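Local coordinates for protein neutral ceramidase (Pseudomonas aeruginosa, PDB 2ZWS) that hydrolyses the N-acyl linkage of ceramides to sphingosine and free fatty acid, and also runs the reverse synthesis, using a zinc ion, at residues I66-H71 / A442-S447; G151-A156 / L274-K279; F299-F304 / P390-I395. One frame throughout, in Å; residues are numbered along the deposited sequence. Where two conformers were deposited one is given.

Interaction 1. Residues I66-H71 / A442-S447. With FMT (formic acid), chain D.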
loop_
_atom_site.group_PDB
_atom_site.type_symbol
_atom_site.label_atom_id
_atom_site.label_comp_id
_atom_site.label_asym_id
_atom_site.label_seq_id
_atom_site.Cartn_x
_atom_site.Cartn_y
_atom_site.Cartn_z
ATOM N N ILE A 66 -1.092 0.065 -6.281
ATOM C CA ILE A 66 0.016 -0.229 -7.199
ATOM C C ILE A 66 -0.447 0.024 -8.615
ATOM O O ILE A 66 -1.227 -0.684 -9.233
ATOM C CB ILE A 66 0.697 -1.601 -7.030
ATOM C CG1 ILE A 66 -0.340 -2.686 -7.179
ATOM C CG2 ILE A 66 1.444 -1.687 -5.684
ATOM C CD1 ILE A 66 -0.945 -2.990 -5.934
ATOM N N PHE A 67 0.056 1.126 -9.111
ATOM C CA PHE A 67 -0.395 1.603 -10.403
ATOM C C PHE A 67 0.190 0.787 -11.546
ATOM O O PHE A 67 1.278 0.209 -11.416
ATOM C CB PHE A 67 0.001 3.062 -10.572
ATOM C CG PHE A 67 -0.734 4.020 -9.648
ATOM C CD1 PHE A 67 -0.003 4.749 -8.704
ATOM C CD2 PHE A 67 -2.130 4.168 -9.704
ATOM C CE1 PHE A 67 -0.606 5.649 -7.866
ATOM C CE2 PHE A 67 -2.781 5.098 -8.845
ATOM C CZ PHE A 67 -1.995 5.844 -7.929
ATOM N N GLN A 68 -0.514 0.768 -12.675
ATOM C CA GLN A 68 -0.040 0.067 -13.852
ATOM C C GLN A 68 1.408 0.432 -14.225
ATOM O O GLN A 68 2.200 -0.449 -14.581
ATOM C CB GLN A 68 -0.986 0.294 -15.020
ATOM C CG GLN A 68 -0.602 -0.455 -16.245
ATOM C CD GLN A 68 -1.826 -0.776 -17.073
ATOM O OE1 GLN A 68 -2.252 0.024 -17.938
ATOM N NE2 GLN A 68 -2.459 -1.907 -16.766
ATOM N N ALA A 69 1.761 1.708 -14.126
ATOM C CA ALA A 69 3.137 2.118 -14.465
ATOM C C ALA A 69 4.239 1.399 -13.645
ATOM O O ALA A 69 5.317 1.047 -14.163
ATOM C CB ALA A 69 3.258 3.637 -14.317
ATOM N N VAL A 70 3.968 1.215 -12.352
ATOM C CA VAL A 70 4.851 0.490 -11.452
ATOM C C VAL A 70 4.888 -0.973 -11.875
ATOM O O VAL A 70 5.968 -1.540 -12.001
ATOM C CB VAL A 70 4.365 0.671 -9.991
ATOM C CG1 VAL A 70 5.158 -0.237 -9.030
ATOM C CG2 VAL A 70 4.482 2.160 -9.583
ATOM N N HIS A 71 3.721 -1.602 -12.046
ATOM C CA HIS A 71 3.665 -3.008 -12.459
ATOM C C HIS A 71 4.483 -3.257 -13.726
ATOM O O HIS A 71 5.335 -4.160 -13.767
ATOM C CB HIS A 71 2.191 -3.369 -12.657
ATOM C CG HIS A 71 1.958 -4.761 -13.131
ATOM N ND1 HIS A 71 1.403 -5.028 -14.364
ATOM C CD2 HIS A 71 2.142 -5.966 -12.528
ATOM C CE1 HIS A 71 1.279 -6.336 -14.514
ATOM N NE2 HIS A 71 1.717 -6.925 -13.414
ATOM N N ALA A 442 -4.493 -4.736 -6.466
ATOM C CA ALA A 442 -3.356 -5.499 -7.033
ATOM C C ALA A 442 -3.085 -5.172 -8.507
ATOM O O ALA A 442 -4.028 -5.125 -9.328
ATOM C CB ALA A 442 -3.582 -7.010 -6.882
ATOM N N ASN A 443 -1.802 -4.947 -8.825
ATOM C CA ASN A 443 -1.276 -4.841 -10.187
ATOM C C ASN A 443 -1.631 -3.587 -10.991
ATOM O O ASN A 443 -0.872 -3.223 -11.895
ATOM C CB ASN A 443 -1.562 -6.099 -11.018
ATOM C CG ASN A 443 -0.970 -7.367 -10.415
ATOM O OD1 ASN A 443 -1.597 -8.446 -10.498
ATOM N ND2 ASN A 443 0.231 -7.275 -9.874
ATOM N N ALA A 444 -2.761 -2.947 -10.691
ATOM C CA ALA A 444 -3.105 -1.630 -11.260
ATOM C C ALA A 444 -4.126 -1.015 -10.337
ATOM O O ALA A 444 -4.515 -1.640 -9.337
ATOM C CB ALA A 444 -3.652 -1.758 -12.678
ATOM N N TYR A 445 -4.572 0.190 -10.665
ATOM C CA TYR A 445 -5.633 0.805 -9.874
ATOM C C TYR A 445 -6.640 1.457 -10.781
ATOM O O TYR A 445 -6.306 2.345 -11.555
ATOM C CB TYR A 445 -5.034 1.831 -8.916
ATOM C CG TYR A 445 -6.083 2.452 -8.045
ATOM C CD1 TYR A 445 -6.579 1.789 -6.912
ATOM C CD2 TYR A 445 -6.618 3.693 -8.381
ATOM C CE1 TYR A 445 -7.600 2.380 -6.128
ATOM C CE2 TYR A 445 -7.586 4.292 -7.598
ATOM C CZ TYR A 445 -8.093 3.633 -6.481
ATOM O OH TYR A 445 -9.063 4.218 -5.718
ATOM N N ALA A 446 -7.891 1.009 -10.677
ATOM C CA ALA A 446 -8.962 1.535 -11.535
ATOM C C ALA A 446 -10.170 1.873 -10.656
ATOM O O ALA A 446 -11.310 1.501 -10.966
ATOM C CB ALA A 446 -9.301 0.514 -12.620
ATOM N N SER A 447 -9.908 2.616 -9.586
ATOM C CA SER A 447 -10.943 3.168 -8.718
ATOM C C SER A 447 -11.822 2.100 -8.058
ATOM O O SER A 447 -11.319 1.128 -7.582
ATOM C CB SER A 447 -11.726 4.256 -9.483
ATOM O OG SER A 447 -10.843 5.329 -9.790
HETATM C C FMT D . -3.278 2.991 -12.737
HETATM O O1 FMT D . -3.088 1.768 -12.524
HETATM O O2 FMT D . -2.375 3.791 -13.067
HETATM O O HOH W 1 -3.662 -1.120 -6.737
HETATM O O HOH W 2 -0.841 -3.386 -14.619
#

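Interaction 2. Residues G151-A156 / L274-K279. With GOL (glycerol), chain L.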
loop_
_atom_site.group_PDB
_atom_site.type_symbol
_atom_site.label_atom_id
_atom_site.label_comp_id
_atom_site.label_asym_id
_atom_site.label_seq_id
_atom_site.Cartn_x
_atom_site.Cartn_y
_atom_site.Cartn_z
ATOM N N GLY A 151 -10.513 -16.476 10.441
ATOM C CA GLY A 151 -11.299 -16.155 11.633
ATOM C C GLY A 151 -12.038 -14.858 11.445
ATOM O O GLY A 151 -11.815 -14.145 10.470
ATOM N N GLU A 152 -12.899 -14.550 12.407
ATOM C CA GLU A 152 -13.751 -13.388 12.283
ATOM C C GLU A 152 -13.248 -12.278 13.187
ATOM O O GLU A 152 -13.101 -12.449 14.406
ATOM C CB GLU A 152 -15.219 -13.732 12.596
ATOM C CG GLU A 152 -15.861 -14.677 11.578
ATOM C CD GLU A 152 -17.383 -14.533 11.472
ATOM O OE1 GLU A 152 -17.993 -13.906 12.361
ATOM O OE2 GLU A 152 -17.969 -15.064 10.502
ATOM N N LEU A 153 -12.981 -11.127 12.569
ATOM C CA LEU A 153 -12.503 -9.942 13.306
ATOM C C LEU A 153 -13.653 -8.923 13.338
ATOM O O LEU A 153 -14.017 -8.376 12.297
ATOM C CB LEU A 153 -11.231 -9.373 12.625
ATOM C CG LEU A 153 -10.685 -8.038 13.141
ATOM C CD1 LEU A 153 -10.467 -8.093 14.672
ATOM C CD2 LEU A 153 -9.379 -7.678 12.403
ATOM N N ARG A 154 -14.221 -8.693 14.533
ATOM C CA ARG A 154 -15.502 -7.956 14.673
ATOM C C ARG A 154 -15.495 -6.422 14.716
ATOM O O ARG A 154 -16.396 -5.779 14.160
ATOM C CB ARG A 154 -16.227 -8.377 15.965
ATOM C CG ARG A 154 -16.508 -9.833 16.145
ATOM C CD ARG A 154 -17.402 -10.043 17.386
ATOM N NE ARG A 154 -16.842 -9.564 18.656
ATOM C CZ ARG A 154 -15.922 -10.203 19.374
ATOM N NH1 ARG A 154 -15.431 -11.375 18.971
ATOM N NH2 ARG A 154 -15.499 -9.679 20.520
ATOM N N ASN A 155 -14.514 -5.870 15.427
ATOM C CA ASN A 155 -14.532 -4.493 15.970
ATOM C C ASN A 155 -13.422 -3.586 15.364
ATOM O O ASN A 155 -13.079 -2.530 15.930
ATOM C CB ASN A 155 -14.311 -4.631 17.487
ATOM C CG ASN A 155 -14.611 -3.359 18.270
ATOM O OD1 ASN A 155 -15.618 -2.676 18.032
ATOM N ND2 ASN A 155 -13.753 -3.060 19.244
ATOM N N ALA A 156 -12.874 -3.993 14.225
ATOM C CA ALA A 156 -11.782 -3.219 13.600
ATOM C C ALA A 156 -12.260 -2.298 12.463
ATOM O O ALA A 156 -11.555 -1.344 12.094
ATOM C CB ALA A 156 -10.658 -4.166 13.112
ATOM N N LEU A 274 -3.314 -2.778 15.989
ATOM C CA LEU A 274 -3.252 -3.834 17.011
ATOM C C LEU A 274 -4.430 -4.792 16.921
ATOM O O LEU A 274 -4.257 -5.992 17.150
ATOM C CB LEU A 274 -3.176 -3.252 18.416
ATOM C CG LEU A 274 -1.812 -2.669 18.774
ATOM C CD1 LEU A 274 -1.902 -1.955 20.113
ATOM C CD2 LEU A 274 -0.721 -3.731 18.808
ATOM N N ARG A 275 -5.618 -4.282 16.598
ATOM C CA ARG A 275 -6.789 -5.163 16.472
ATOM C C ARG A 275 -6.592 -6.185 15.355
ATOM O O ARG A 275 -6.866 -7.380 15.530
ATOM C CB ARG A 275 -8.069 -4.353 16.260
ATOM C CG ARG A 275 -8.464 -3.584 17.511
ATOM C CD ARG A 275 -9.673 -2.725 17.290
ATOM N NE ARG A 275 -9.854 -1.845 18.444
ATOM C CZ ARG A 275 -10.848 -0.979 18.613
ATOM N NH1 ARG A 275 -11.809 -0.846 17.701
ATOM N NH2 ARG A 275 -10.866 -0.223 19.713
ATOM N N GLN A 276 -5.999 -5.730 14.255
ATOM C CA GLN A 276 -5.702 -6.633 13.120
ATOM C C GLN A 276 -4.603 -7.602 13.485
ATOM O O GLN A 276 -4.708 -8.798 13.212
ATOM C CB GLN A 276 -5.299 -5.846 11.870
ATOM C CG GLN A 276 -6.461 -5.022 11.331
ATOM C CD GLN A 276 -6.031 -4.142 10.206
ATOM O OE1 GLN A 276 -5.940 -4.596 9.078
ATOM N NE2 GLN A 276 -5.730 -2.884 10.502
ATOM N N PHE A 277 -3.539 -7.079 14.090
ATOM C CA PHE A 277 -2.437 -7.916 14.515
ATOM C C PHE A 277 -2.931 -9.043 15.425
ATOM O O PHE A 277 -2.534 -10.203 15.253
ATOM C CB PHE A 277 -1.370 -7.127 15.286
ATOM C CG PHE A 277 -0.457 -8.030 16.050
ATOM C CD1 PHE A 277 0.530 -8.744 15.390
ATOM C CD2 PHE A 277 -0.669 -8.267 17.395
ATOM C CE1 PHE A 277 1.345 -9.680 16.082
ATOM C CE2 PHE A 277 0.127 -9.174 18.094
ATOM C CZ PHE A 277 1.126 -9.895 17.439
ATOM N N ALA A 278 -3.771 -8.702 16.410
ATOM C CA ALA A 278 -4.129 -9.684 17.438
ATOM C C ALA A 278 -4.855 -10.866 16.796
ATOM O O ALA A 278 -4.593 -12.025 17.115
ATOM C CB ALA A 278 -4.932 -9.060 18.547
ATOM N N LYS A 279 -5.722 -10.560 15.842
ATOM C CA LYS A 279 -6.453 -11.614 15.148
ATOM C C LYS A 279 -5.536 -12.455 14.269
ATOM O O LYS A 279 -5.674 -13.694 14.231
ATOM C CB LYS A 279 -7.649 -11.052 14.357
ATOM C CG LYS A 279 -8.619 -12.142 13.817
ATOM C CD LYS A 279 -9.306 -12.846 14.991
ATOM C CE LYS A 279 -10.266 -13.940 14.589
ATOM N NZ LYS A 279 -11.013 -14.257 15.848
HETATM C C1 GOL L . -12.198 -11.012 18.473
HETATM O O1 GOL L . -12.002 -12.092 17.585
HETATM C C2 GOL L . -12.265 -9.747 17.628
HETATM O O2 GOL L . -13.165 -9.965 16.596
HETATM C C3 GOL L . -12.807 -8.547 18.375
HETATM O O3 GOL L . -13.095 -7.563 17.397
HETATM O O HOH W 3 -12.646 -16.243 14.733
#

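Interaction 3. Residues F299-F304 / P390-I395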
loop_
_atom_site.group_PDB
_atom_site.type_symbol
_atom_site.label_atom_id
_atom_site.label_comp_id
_atom_site.label_asym_id
_atom_site.label_seq_id
_atom_site.Cartn_x
_atom_site.Cartn_y
_atom_site.Cartn_z
ATOM N N PHE A 299 -2.720 -15.128 -15.882
ATOM C CA PHE A 299 -2.676 -13.679 -15.940
ATOM C C PHE A 299 -3.132 -13.241 -17.320
ATOM O O PHE A 299 -2.763 -13.866 -18.325
ATOM C CB PHE A 299 -1.244 -13.167 -15.737
ATOM C CG PHE A 299 -1.096 -11.686 -15.953
ATOM C CD1 PHE A 299 -1.155 -10.816 -14.873
ATOM C CD2 PHE A 299 -0.911 -11.158 -17.236
ATOM C CE1 PHE A 299 -1.071 -9.450 -15.055
ATOM C CE2 PHE A 299 -0.796 -9.795 -17.416
ATOM C CZ PHE A 299 -0.877 -8.942 -16.340
ATOM N N ARG A 300 -3.883 -12.145 -17.357
ATOM C CA ARG A 300 -4.326 -11.552 -18.604
ATOM C C ARG A 300 -4.464 -10.047 -18.452
ATOM O O ARG A 300 -5.115 -9.602 -17.516
ATOM C CB ARG A 300 -5.727 -12.113 -18.932
ATOM C CG ARG A 300 -5.787 -12.630 -20.289
ATOM C CD ARG A 300 -7.033 -12.209 -20.997
ATOM N NE ARG A 300 -8.300 -12.590 -20.389
ATOM C CZ ARG A 300 -9.468 -12.229 -20.918
ATOM N NH1 ARG A 300 -9.470 -11.510 -22.028
ATOM N NH2 ARG A 300 -10.627 -12.593 -20.362
ATOM N N PHE A 301 -3.882 -9.270 -19.375
ATOM C CA PHE A 301 -4.352 -7.897 -19.581
ATOM C C PHE A 301 -5.640 -7.916 -20.401
ATOM O O PHE A 301 -5.688 -8.517 -21.481
ATOM C CB PHE A 301 -3.317 -7.029 -20.285
ATOM C CG PHE A 301 -2.203 -6.539 -19.388
ATOM C CD1 PHE A 301 -2.479 -5.709 -18.295
ATOM C CD2 PHE A 301 -0.870 -6.840 -19.671
ATOM C CE1 PHE A 301 -1.456 -5.208 -17.490
ATOM C CE2 PHE A 301 0.188 -6.363 -18.843
ATOM C CZ PHE A 301 -0.109 -5.567 -17.754
ATOM N N VAL A 302 -6.664 -7.250 -19.886
ATOM C CA VAL A 302 -7.995 -7.215 -20.535
ATOM C C VAL A 302 -8.336 -5.804 -20.983
ATOM O O VAL A 302 -8.294 -4.873 -20.184
ATOM C CB VAL A 302 -9.101 -7.717 -19.574
ATOM C CG1 VAL A 302 -10.441 -7.790 -20.281
ATOM C CG2 VAL A 302 -8.728 -9.087 -19.020
ATOM N N ASP A 303 -8.670 -5.649 -22.262
ATOM C CA ASP A 303 -9.159 -4.363 -22.729
ATOM C C ASP A 303 -10.636 -4.172 -22.299
ATOM O O ASP A 303 -11.546 -4.926 -22.728
ATOM C CB ASP A 303 -9.006 -4.256 -24.244
ATOM C CG ASP A 303 -9.324 -2.852 -24.774
ATOM O OD1 ASP A 303 -9.770 -1.970 -23.999
ATOM O OD2 ASP A 303 -9.076 -2.626 -25.987
ATOM N N PHE A 304 -10.846 -3.202 -21.407
ATOM C CA PHE A 304 -12.183 -2.953 -20.830
ATOM C C PHE A 304 -13.105 -2.200 -21.795
ATOM O O PHE A 304 -14.332 -2.188 -21.609
ATOM C CB PHE A 304 -12.045 -2.217 -19.468
ATOM C CG PHE A 304 -12.033 -3.142 -18.285
ATOM C CD1 PHE A 304 -11.277 -4.317 -18.303
ATOM C CD2 PHE A 304 -12.779 -2.842 -17.152
ATOM C CE1 PHE A 304 -11.287 -5.194 -17.207
ATOM C CE2 PHE A 304 -12.799 -3.716 -16.066
ATOM C CZ PHE A 304 -12.067 -4.893 -16.100
ATOM N N PRO A 390 -7.309 4.286 -16.550
ATOM C CA PRO A 390 -6.907 3.124 -17.373
ATOM C C PRO A 390 -8.016 2.470 -18.184
ATOM O O PRO A 390 -9.194 2.595 -17.856
ATOM C CB PRO A 390 -6.361 2.113 -16.347
ATOM C CG PRO A 390 -6.813 2.591 -15.014
ATOM C CD PRO A 390 -7.113 4.054 -15.099
ATOM N N THR A 391 -7.607 1.749 -19.223
ATOM C CA THR A 391 -8.507 1.016 -20.102
ATOM C C THR A 391 -8.145 -0.457 -20.235
ATOM O O THR A 391 -8.989 -1.258 -20.605
ATOM C CB THR A 391 -8.533 1.646 -21.501
ATOM O OG1 THR A 391 -7.231 1.576 -22.088
ATOM C CG2 THR A 391 -8.989 3.124 -21.416
ATOM N N VAL A 392 -6.877 -0.801 -19.968
ATOM C CA VAL A 392 -6.410 -2.184 -20.129
ATOM C C VAL A 392 -5.955 -2.610 -18.747
ATOM O O VAL A 392 -5.056 -1.984 -18.183
ATOM C CB VAL A 392 -5.246 -2.293 -21.152
ATOM C CG1 VAL A 392 -4.624 -3.713 -21.132
ATOM C CG2 VAL A 392 -5.711 -1.855 -22.555
ATOM N N LEU A 393 -6.600 -3.631 -18.199
ATOM C CA LEU A 393 -6.420 -3.946 -16.776
ATOM C C LEU A 393 -5.992 -5.391 -16.549
ATOM O O LEU A 393 -6.427 -6.287 -17.275
ATOM C CB LEU A 393 -7.716 -3.651 -16.001
ATOM C CG LEU A 393 -8.092 -2.155 -15.934
ATOM C CD1 LEU A 393 -9.450 -2.036 -15.350
ATOM C CD2 LEU A 393 -7.068 -1.400 -15.094
ATOM N N PRO A 394 -5.112 -5.616 -15.555
ATOM C CA PRO A 394 -4.618 -6.954 -15.281
ATOM C C PRO A 394 -5.618 -7.740 -14.436
ATOM O O PRO A 394 -6.177 -7.205 -13.452
ATOM C CB PRO A 394 -3.346 -6.687 -14.464
ATOM C CG PRO A 394 -3.659 -5.421 -13.677
ATOM C CD PRO A 394 -4.555 -4.603 -14.630
ATOM N N ILE A 395 -5.813 -9.003 -14.827
ATOM C CA ILE A 395 -6.588 -9.949 -14.045
ATOM C C ILE A 395 -5.627 -11.122 -13.783
ATOM O O ILE A 395 -4.973 -11.612 -14.719
ATOM C CB ILE A 395 -7.820 -10.452 -14.844
ATOM C CG1 ILE A 395 -8.784 -9.293 -15.247
ATOM C CG2 ILE A 395 -8.537 -11.578 -14.085
ATOM C CD1 ILE A 395 -9.342 -8.556 -14.055
HETATM O O HOH W 4 -8.057 0.300 -24.457
#

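Interaction 1. Residues I66-H71 / A442-S447
His71 lays one face of its imidazole over Asn443 CB, which sits 4.2 Å from the ring centroid and 17° off the ring normal, a CH-pi contact. CG of His71 stands anti to the backbone N, which carries the ring to Asn443, and His71 CB touches Asn443 O at 3.2 Å. In the conformer described, and so tentatively, Ile66 CG1 and CD1 lie against Asn443 N and Ala442 CA of the same segment. Beyond Ala444, Phe67 and Tyr445 run side by side and point the same way, with Phe67 CD2 3.8 Å from Tyr445 CB.

No direct hydrogen bond joins the segments; the link runs through two waters and a formic acid. One water accepts from Ile66 N and donates to Ala444 O. A second donates to Asn443 O at 2.7 Å and accepts from Gln68 NE2, an amide nitrogen that also bonds Val392 O. Formic acid O1 is gripped by two amides, Gln68 N at 2.8 Å and Tyr445 N at 2.9 Å, with N-H...O angles of 166° and 162°; Ser106 OG also bonds this ligand.

Gln68 and Tyr445 are inferred substrate-binding residues, and Tyr445 OH bonds the zinc ligand Glu411. The two N-H groups converge on one oxygen close to the zinc site, consistent with a position that can take an oxygen acceptor; the formic acid itself probably comes from the crystallisation liquor.

Interaction 2. Residues G151-A156 / L274-K279
Leu153 drives its two methyls against the helix backbone, CD1 lying 3.8 Å from Arg275 O and CD2 3.9 Å from Gln276 CA. Its CB rests against Lys279 CG, and Ala156 CB meets Arg275 CB at 4.1 Å, continuing the apolar row past the leucine. This is the close-packed part, and Met182 of strand 181-189 touches both Leu153 and Lys279.

The polar margins are more open and rely on longer side chains and solvent molecules. At one end Arg275, extended from CG to NE, delivers NH1 to Asn155 O at 2.8 Å; the N-H...O angle is only 135°, and the oxygen lies 22° out of the guanidinium plane. Asn155 ND2 sits 3.3 Å above that plane, toward its rim, with amide and guanidinium planes 14° apart, so the two groups are nearly parallel layers. Asn252 also bonds Asn155 O, and Glu271 forms a salt bridge with Arg275.

At the other end the bent Lys279 chain brings NZ to Glu152 O, a weak bond of 3.1 Å. A water links NZ to Glu152 N, and Glu282 supplies a salt bridge. Glycerol, probably from the crystallisation liquor, lies along the segment between these ends: its O1 takes a bond from NZ, while O2 accepts from Arg154 N at 2.6 Å.

The arrangement is alpha/beta packing in the N-terminal catalytic region: helix 265-286 lies against the end of strand 142-152, in the large mixed sheet, and the loop that follows it.

Interaction 3. Residues F299-F304 / P390-I395
Thr391 O receives Phe304 N at 2.8 Å, with an N-H...O angle of 166° and the donor almost in line with the carbonyl bond. It is the last rung of an antiparallel ladder. Arg300 with Ile395 and Val302 with Leu393 are hydrogen-bonded pairs, each closed by two reciprocal amide-carbonyl bonds; Phe301 with Pro394 and Asp303 with Val392 are the non-hydrogen-bonded pairs between and beyond them. Pro394, lacking an N-H, occupies a position that needs none for pairing with strand 295-303. Its CA approaches Arg300 O at 3.5 Å as a CA-H...O contact.

On the face of Phe301, Asp303, Val392 and Pro394, Phe299 CE1 also touches Pro394 CB at 3.6 Å. Phe299 CZ stands 3.6 Å above the Phe301 ring, over its centre, while Phe301 CD2 lies in the plane of the Phe299 ring at its edge. Phe301 CB packs on Val392 CG1, the two side chains crossing at about a right angle. A water spans Asp303 OD1 and Thr391 OG1, and Asp303 OD1 is further bonded by Thr305 N.

The other face carries Arg300, Val302, Leu393 and Ile395. Val302 CG2 meets Ile395 CG1 at 3.8 Å and also lies under the centre of the Arg300 guanidinium. At the far end Leu393 CD1 is set squarely over the Phe304 ring, 3.7 Å from its centroid and 8° off the normal.

Strand 295-303 is an outermost strand of a four-stranded mixed sheet and pairs with strand 392-400. Helix 471-488 packs against the Leu393 and Ile395 face through Tyr475, Leu478 and Phe479, whereas Gln68 and Leu72 of helix 68-81 meet Phe301 on the other.

Interactions 1 and 3 adjoin, their centres about 10 Å apart. Gln68 NE2 reaches Val392 O at 3.0 Å, a probable hydrogen bond, and lies 3.5 Å from Phe301 CE1; Asn443 CB packs on Pro394 CG at 3.5 Å. Strand pair 299-304 / 390-395 thus packs against the inferred substrate residue Gln68, consistent with a second-shell position behind interaction 1, where the Tyr445 side chain comes within about 5 Å of the zinc ion. Interaction 2 stands apart, its centre about 27 Å from that of interaction 1 and 33 Å from that of interaction 3; its Gln276 side chain is about 14 Å from the zinc ion. All three belong to the N-terminal family region.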